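Local coordinates for protein cytochrome c (Pseudomonas aeruginosa, PDB 6RTE) that acts as the dihydro-heme d1 dehydrogenase NirN, an oxidoreductase of heme d1 biosynthesis that carries heme c and an eight-bladed beta-propeller, at residues Ala272-Val284 / Leu292-Ala304. Sequence-based numbering, arbitrary orientation.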
loop_
_atom_site.group_PDB
_atom_site.type_symbol
_atom_site.label_atom_id
_atom_site.label_comp_id
_atom_site.label_asym_id
_atom_site.label_seq_id
_atom_site.Cartn_x
_atom_site.Cartn_y
_atom_site.Cartn_z
ATOM N N ALA A 272 9.981 1.958 0.072
ATOM C CA ALA A 272 9.131 0.794 -0.173
ATOM C C ALA A 272 9.997 -0.453 -0.278
ATOM O O ALA A 272 11.156 -0.384 -0.706
ATOM C CB ALA A 272 8.305 0.973 -1.457
ATOM N N VAL A 273 9.409 -1.603 0.104
ATOM C CA VAL A 273 10.039 -2.906 -0.041
ATOM C C VAL A 273 9.223 -3.717 -1.040
ATOM O O VAL A 273 8.000 -3.585 -1.115
ATOM C CB VAL A 273 10.153 -3.647 1.312
ATOM C CG1 VAL A 273 11.045 -2.853 2.274
ATOM C CG2 VAL A 273 8.776 -3.882 1.954
ATOM N N TYR A 274 9.916 -4.545 -1.826
ATOM C CA TYR A 274 9.293 -5.368 -2.853
ATOM C C TYR A 274 9.938 -6.750 -2.853
ATOM O O TYR A 274 11.090 -6.917 -2.451
ATOM C CB TYR A 274 9.442 -4.761 -4.253
ATOM C CG TYR A 274 9.119 -3.279 -4.362
ATOM C CD1 TYR A 274 10.101 -2.315 -4.136
ATOM C CD2 TYR A 274 7.849 -2.851 -4.695
ATOM C CE1 TYR A 274 9.816 -0.954 -4.237
ATOM C CE2 TYR A 274 7.548 -1.492 -4.800
ATOM C CZ TYR A 274 8.537 -0.552 -4.574
ATOM O OH TYR A 274 8.245 0.792 -4.678
ATOM N N THR A 275 9.184 -7.734 -3.336
ATOM C CA THR A 275 9.691 -9.083 -3.558
ATOM C C THR A 275 9.942 -9.289 -5.042
ATOM O O THR A 275 9.138 -8.869 -5.879
ATOM C CB THR A 275 8.702 -10.126 -3.042
ATOM O OG1 THR A 275 8.466 -9.890 -1.647
ATOM C CG2 THR A 275 9.239 -11.593 -3.256
ATOM N N ALA A 276 11.065 -9.929 -5.364
ATOM C CA ALA A 276 11.437 -10.279 -6.736
ATOM C C ALA A 276 11.546 -11.798 -6.809
ATOM O O ALA A 276 12.633 -12.359 -6.598
ATOM C CB ALA A 276 12.743 -9.610 -7.145
ATOM N N PRO A 277 10.459 -12.502 -7.117
ATOM C CA PRO A 277 10.422 -13.957 -6.887
ATOM C C PRO A 277 11.479 -14.710 -7.675
ATOM O O PRO A 277 12.133 -15.598 -7.108
ATOM C CB PRO A 277 8.999 -14.348 -7.313
ATOM C CG PRO A 277 8.198 -13.108 -7.023
ATOM C CD PRO A 277 9.114 -11.967 -7.402
ATOM N N PRO A 278 11.703 -14.402 -8.961
ATOM C CA PRO A 278 12.731 -15.164 -9.698
ATOM C C PRO A 278 14.131 -14.975 -9.147
ATOM O O PRO A 278 14.983 -15.852 -9.325
ATOM C CB PRO A 278 12.632 -14.624 -11.135
ATOM C CG PRO A 278 11.339 -13.893 -11.193
ATOM C CD PRO A 278 11.040 -13.407 -9.827
ATOM N N ARG A 279 14.398 -13.850 -8.495
ATOM C CA ARG A 279 15.685 -13.590 -7.870
ATOM C C ARG A 279 15.738 -14.057 -6.418
ATOM O O ARG A 279 16.802 -13.971 -5.798
ATOM C CB ARG A 279 16.000 -12.089 -7.949
ATOM C CG ARG A 279 15.869 -11.508 -9.367
ATOM C CD ARG A 279 16.110 -10.011 -9.376
ATOM N NE ARG A 279 17.488 -9.684 -9.020
ATOM C CZ ARG A 279 18.495 -9.615 -9.885
ATOM N NH1 ARG A 279 19.711 -9.314 -9.457
ATOM N NH2 ARG A 279 18.288 -9.836 -11.174
ATOM N N HIS A 280 14.625 -14.561 -5.876
ATOM C CA HIS A 280 14.523 -14.939 -4.468
ATOM C C HIS A 280 15.145 -13.880 -3.568
ATOM O O HIS A 280 15.988 -14.163 -2.717
ATOM C CB HIS A 280 15.157 -16.298 -4.225
ATOM C CG HIS A 280 14.621 -17.360 -5.121
ATOM N ND1 HIS A 280 13.280 -17.678 -5.160
ATOM C CD2 HIS A 280 15.223 -18.131 -6.053
ATOM C CE1 HIS A 280 13.086 -18.627 -6.065
ATOM N NE2 HIS A 280 14.249 -18.914 -6.619
ATOM N N SER A 281 14.694 -12.642 -3.760
ATOM C CA SER A 281 15.284 -11.508 -3.059
ATOM C C SER A 281 14.207 -10.487 -2.754
ATOM O O SER A 281 13.164 -10.435 -3.414
ATOM C CB SER A 281 16.385 -10.846 -3.896
ATOM O OG SER A 281 15.803 -10.101 -4.954
ATOM N N PHE A 282 14.479 -9.676 -1.729
ATOM C CA PHE A 282 13.774 -8.422 -1.528
ATOM C C PHE A 282 14.552 -7.301 -2.213
ATOM O O PHE A 282 15.790 -7.309 -2.237
ATOM C CB PHE A 282 13.623 -8.104 -0.040
ATOM C CG PHE A 282 12.683 -9.024 0.698
ATOM C CD1 PHE A 282 11.330 -9.047 0.398
ATOM C CD2 PHE A 282 13.148 -9.828 1.725
ATOM C CE1 PHE A 282 10.460 -9.870 1.100
ATOM C CE2 PHE A 282 12.279 -10.656 2.437
ATOM C CZ PHE A 282 10.938 -10.673 2.119
ATOM N N VAL A 283 13.817 -6.331 -2.761
ATOM C CA VAL A 283 14.394 -5.124 -3.341
ATOM C C VAL A 283 13.837 -3.938 -2.557
ATOM O O VAL A 283 12.627 -3.871 -2.312
ATOM C CB VAL A 283 14.070 -4.998 -4.839
ATOM C CG1 VAL A 283 14.583 -3.678 -5.381
ATOM C CG2 VAL A 283 14.658 -6.177 -5.644
ATOM N N VAL A 284 14.719 -3.023 -2.154
ATOM C CA VAL A 284 14.378 -1.947 -1.234
ATOM C C VAL A 284 14.694 -0.604 -1.883
ATOM O O VAL A 284 15.825 -0.375 -2.342
ATOM C CB VAL A 284 15.132 -2.092 0.104
ATOM C CG1 VAL A 284 14.758 -0.963 1.067
ATOM C CG2 VAL A 284 14.840 -3.463 0.727
ATOM N N LEU A 292 20.131 1.776 -3.824
ATOM C CA LEU A 292 19.026 0.837 -3.692
ATOM C C LEU A 292 19.628 -0.508 -3.309
ATOM O O LEU A 292 20.799 -0.788 -3.592
ATOM C CB LEU A 292 18.180 0.736 -4.956
ATOM C CG LEU A 292 18.733 0.075 -6.211
ATOM C CD1 LEU A 292 18.426 -1.406 -6.206
ATOM C CD2 LEU A 292 18.143 0.735 -7.445
ATOM N N TRP A 293 18.823 -1.311 -2.625
ATOM C CA TRP A 293 19.296 -2.546 -2.004
ATOM C C TRP A 293 18.570 -3.740 -2.607
ATOM O O TRP A 293 17.369 -3.664 -2.910
ATOM C CB TRP A 293 19.054 -2.524 -0.499
ATOM C CG TRP A 293 19.932 -1.613 0.315
ATOM C CD1 TRP A 293 20.903 -0.750 -0.136
ATOM C CD2 TRP A 293 19.915 -1.485 1.740
ATOM N NE1 TRP A 293 21.480 -0.103 0.924
ATOM C CE2 TRP A 293 20.900 -0.536 2.087
ATOM C CE3 TRP A 293 19.166 -2.088 2.759
ATOM C CZ2 TRP A 293 21.153 -0.175 3.410
ATOM C CZ3 TRP A 293 19.419 -1.728 4.075
ATOM C CH2 TRP A 293 20.400 -0.782 4.390
ATOM N N GLU A 294 19.303 -4.834 -2.790
ATOM C CA GLU A 294 18.717 -6.157 -2.963
ATOM C C GLU A 294 19.172 -7.010 -1.786
ATOM O O GLU A 294 20.359 -7.000 -1.434
ATOM C CB GLU A 294 19.135 -6.795 -4.292
ATOM C CG GLU A 294 18.447 -8.117 -4.584
ATOM C CD GLU A 294 18.783 -8.678 -5.956
ATOM O OE1 GLU A 294 19.765 -8.211 -6.581
ATOM O OE2 GLU A 294 18.060 -9.587 -6.416
ATOM N N LEU A 295 18.230 -7.716 -1.169
ATOM C CA LEU A 295 18.517 -8.604 -0.046
ATOM C C LEU A 295 18.135 -10.033 -0.428
ATOM O O LEU A 295 16.953 -10.413 -0.304
ATOM C CB LEU A 295 17.756 -8.160 1.198
ATOM C CG LEU A 295 18.208 -6.837 1.835
ATOM C CD1 LEU A 295 17.505 -5.637 1.182
ATOM C CD2 LEU A 295 17.943 -6.843 3.316
ATOM N N PRO A 296 19.070 -10.851 -0.896
ATOM C CA PRO A 296 18.720 -12.226 -1.264
ATOM C C PRO A 296 18.409 -13.098 -0.058
ATOM O O PRO A 296 19.023 -12.977 1.010
ATOM C CB PRO A 296 19.977 -12.727 -1.993
ATOM C CG PRO A 296 21.076 -11.918 -1.436
ATOM C CD PRO A 296 20.486 -10.554 -1.189
ATOM N N TYR A 297 17.454 -14.022 -0.243
ATOM C CA TYR A 297 17.070 -14.931 0.831
ATOM C C TYR A 297 17.098 -16.408 0.429
ATOM O O TYR A 297 16.692 -17.247 1.232
ATOM C CB TYR A 297 15.677 -14.584 1.386
ATOM C CG TYR A 297 14.588 -14.451 0.355
ATOM C CD1 TYR A 297 14.020 -15.567 -0.242
ATOM C CD2 TYR A 297 14.115 -13.201 -0.011
ATOM C CE1 TYR A 297 13.034 -15.440 -1.201
ATOM C CE2 TYR A 297 13.125 -13.062 -0.963
ATOM C CZ TYR A 297 12.588 -14.179 -1.551
ATOM O OH TYR A 297 11.609 -14.026 -2.501
ATOM N N ALA A 298 17.589 -16.749 -0.766
ATOM C CA ALA A 298 17.691 -18.166 -1.133
ATOM C C ALA A 298 18.520 -18.941 -0.119
ATOM O O ALA A 298 18.215 -20.095 0.198
ATOM C CB ALA A 298 18.304 -18.329 -2.530
ATOM N N ASN A 299 19.573 -18.327 0.412
ATOM C CA ASN A 299 20.464 -19.015 1.338
ATOM C C ASN A 299 20.149 -18.735 2.799
ATOM O O ASN A 299 20.913 -19.163 3.675
ATOM C CB ASN A 299 21.908 -18.660 1.022
ATOM C CG ASN A 299 22.397 -19.338 -0.241
ATOM O OD1 ASN A 299 22.551 -18.707 -1.284
ATOM N ND2 ASN A 299 22.632 -20.630 -0.155
ATOM N N GLY A 300 19.034 -18.078 3.089
ATOM C CA GLY A 300 18.622 -17.891 4.465
ATOM C C GLY A 300 18.192 -16.471 4.752
ATOM O O GLY A 300 18.004 -15.646 3.846
ATOM N N LYS A 301 18.018 -16.182 6.051
ATOM C CA LYS A 301 17.411 -14.925 6.472
ATOM C C LYS A 301 18.120 -13.756 5.774
ATOM O O LYS A 301 19.360 -13.674 5.815
ATOM C CB LYS A 301 17.471 -14.772 7.993
ATOM C CG LYS A 301 18.830 -15.019 8.600
ATOM C CD LYS A 301 18.799 -14.813 10.101
ATOM C CE LYS A 301 20.173 -15.073 10.720
ATOM N NZ LYS A 301 20.149 -14.861 12.191
ATOM N N PRO A 302 17.385 -12.891 5.069
ATOM C CA PRO A 302 18.038 -11.847 4.270
ATOM C C PRO A 302 18.432 -10.648 5.128
ATOM O O PRO A 302 17.653 -9.710 5.293
ATOM C CB PRO A 302 16.970 -11.485 3.228
ATOM C CG PRO A 302 15.665 -11.783 3.908
ATOM C CD PRO A 302 15.928 -12.965 4.822
ATOM N N VAL A 303 19.637 -10.682 5.687
ATOM C CA VAL A 303 20.064 -9.672 6.645
ATOM C C VAL A 303 21.230 -8.836 6.136
ATOM O O VAL A 303 21.672 -7.928 6.845
ATOM C CB VAL A 303 20.412 -10.306 8.007
ATOM C CG1 VAL A 303 19.147 -10.867 8.678
ATOM C CG2 VAL A 303 21.456 -11.400 7.846
ATOM N N ALA A 304 21.720 -9.085 4.927
ATOM C CA ALA A 304 22.866 -8.348 4.390
ATOM C C ALA A 304 22.541 -7.794 3.009
ATOM O O ALA A 304 22.383 -8.580 2.052
ATOM C CB ALA A 304 24.103 -9.244 4.332
HETATM O O HOH W 1 19.291 -11.796 -6.049
HETATM O O HOH W 2 18.542 -15.144 -3.315
#
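Arg279 grips the carboxylate of Glu294 side-on, NE to OE2 at 2.7 Å and NH1 to OE1 at 3.1 Å, in a salt bridge whose two planes are turned 33° apart. The glutamate reaches it because CG lies anti to the backbone N and the chain runs on extended; the arginine bends at chi3 to bring NE round. Ser281 is small and on the same face as Glu294, and its hydroxyl donates from OG to the anti lone pair of Glu294 OE2 (2.7 Å). A water also donates to this oxygen, so OE2 of the buried carboxylate is held by three donors. Asp342 takes a second share of the arginine's charge, through NH1.

The strands 281-284 and 292-296 are the antiparallel middle pair of one four-stranded propeller blade, and Phe282, Val284, Trp293 and Leu295 make up the apolar face that packs on strands 221-227, 243-248 and 254-259 of the neighbouring blade. Beta-branched Val284 sends CG2 tightly against Leu295 CD1 (3.5 Å), while Pro302 CG meets the Phe282 ring at its edge.

Where the pairing ends, Tyr297 N bonds to His280 O at 2.9 Å. With CG between the backbone N and the carbonyl carbon (chi1 51°), the tyrosine ring folds back so that one face lies against that carbonyl, His280 O sitting 3.2 Å from the ring plane, over its centre. Held there, the ring turns its edge to the face of Phe282 in a tilted edge-to-face pair (planes at 56°), and its hydroxyl bonds to Asp229, as does His280 ND1. A flat aromatic with a polar end suits this place: it lies over the G1 bulge formed by His280 and Ser281 opposite Ala276.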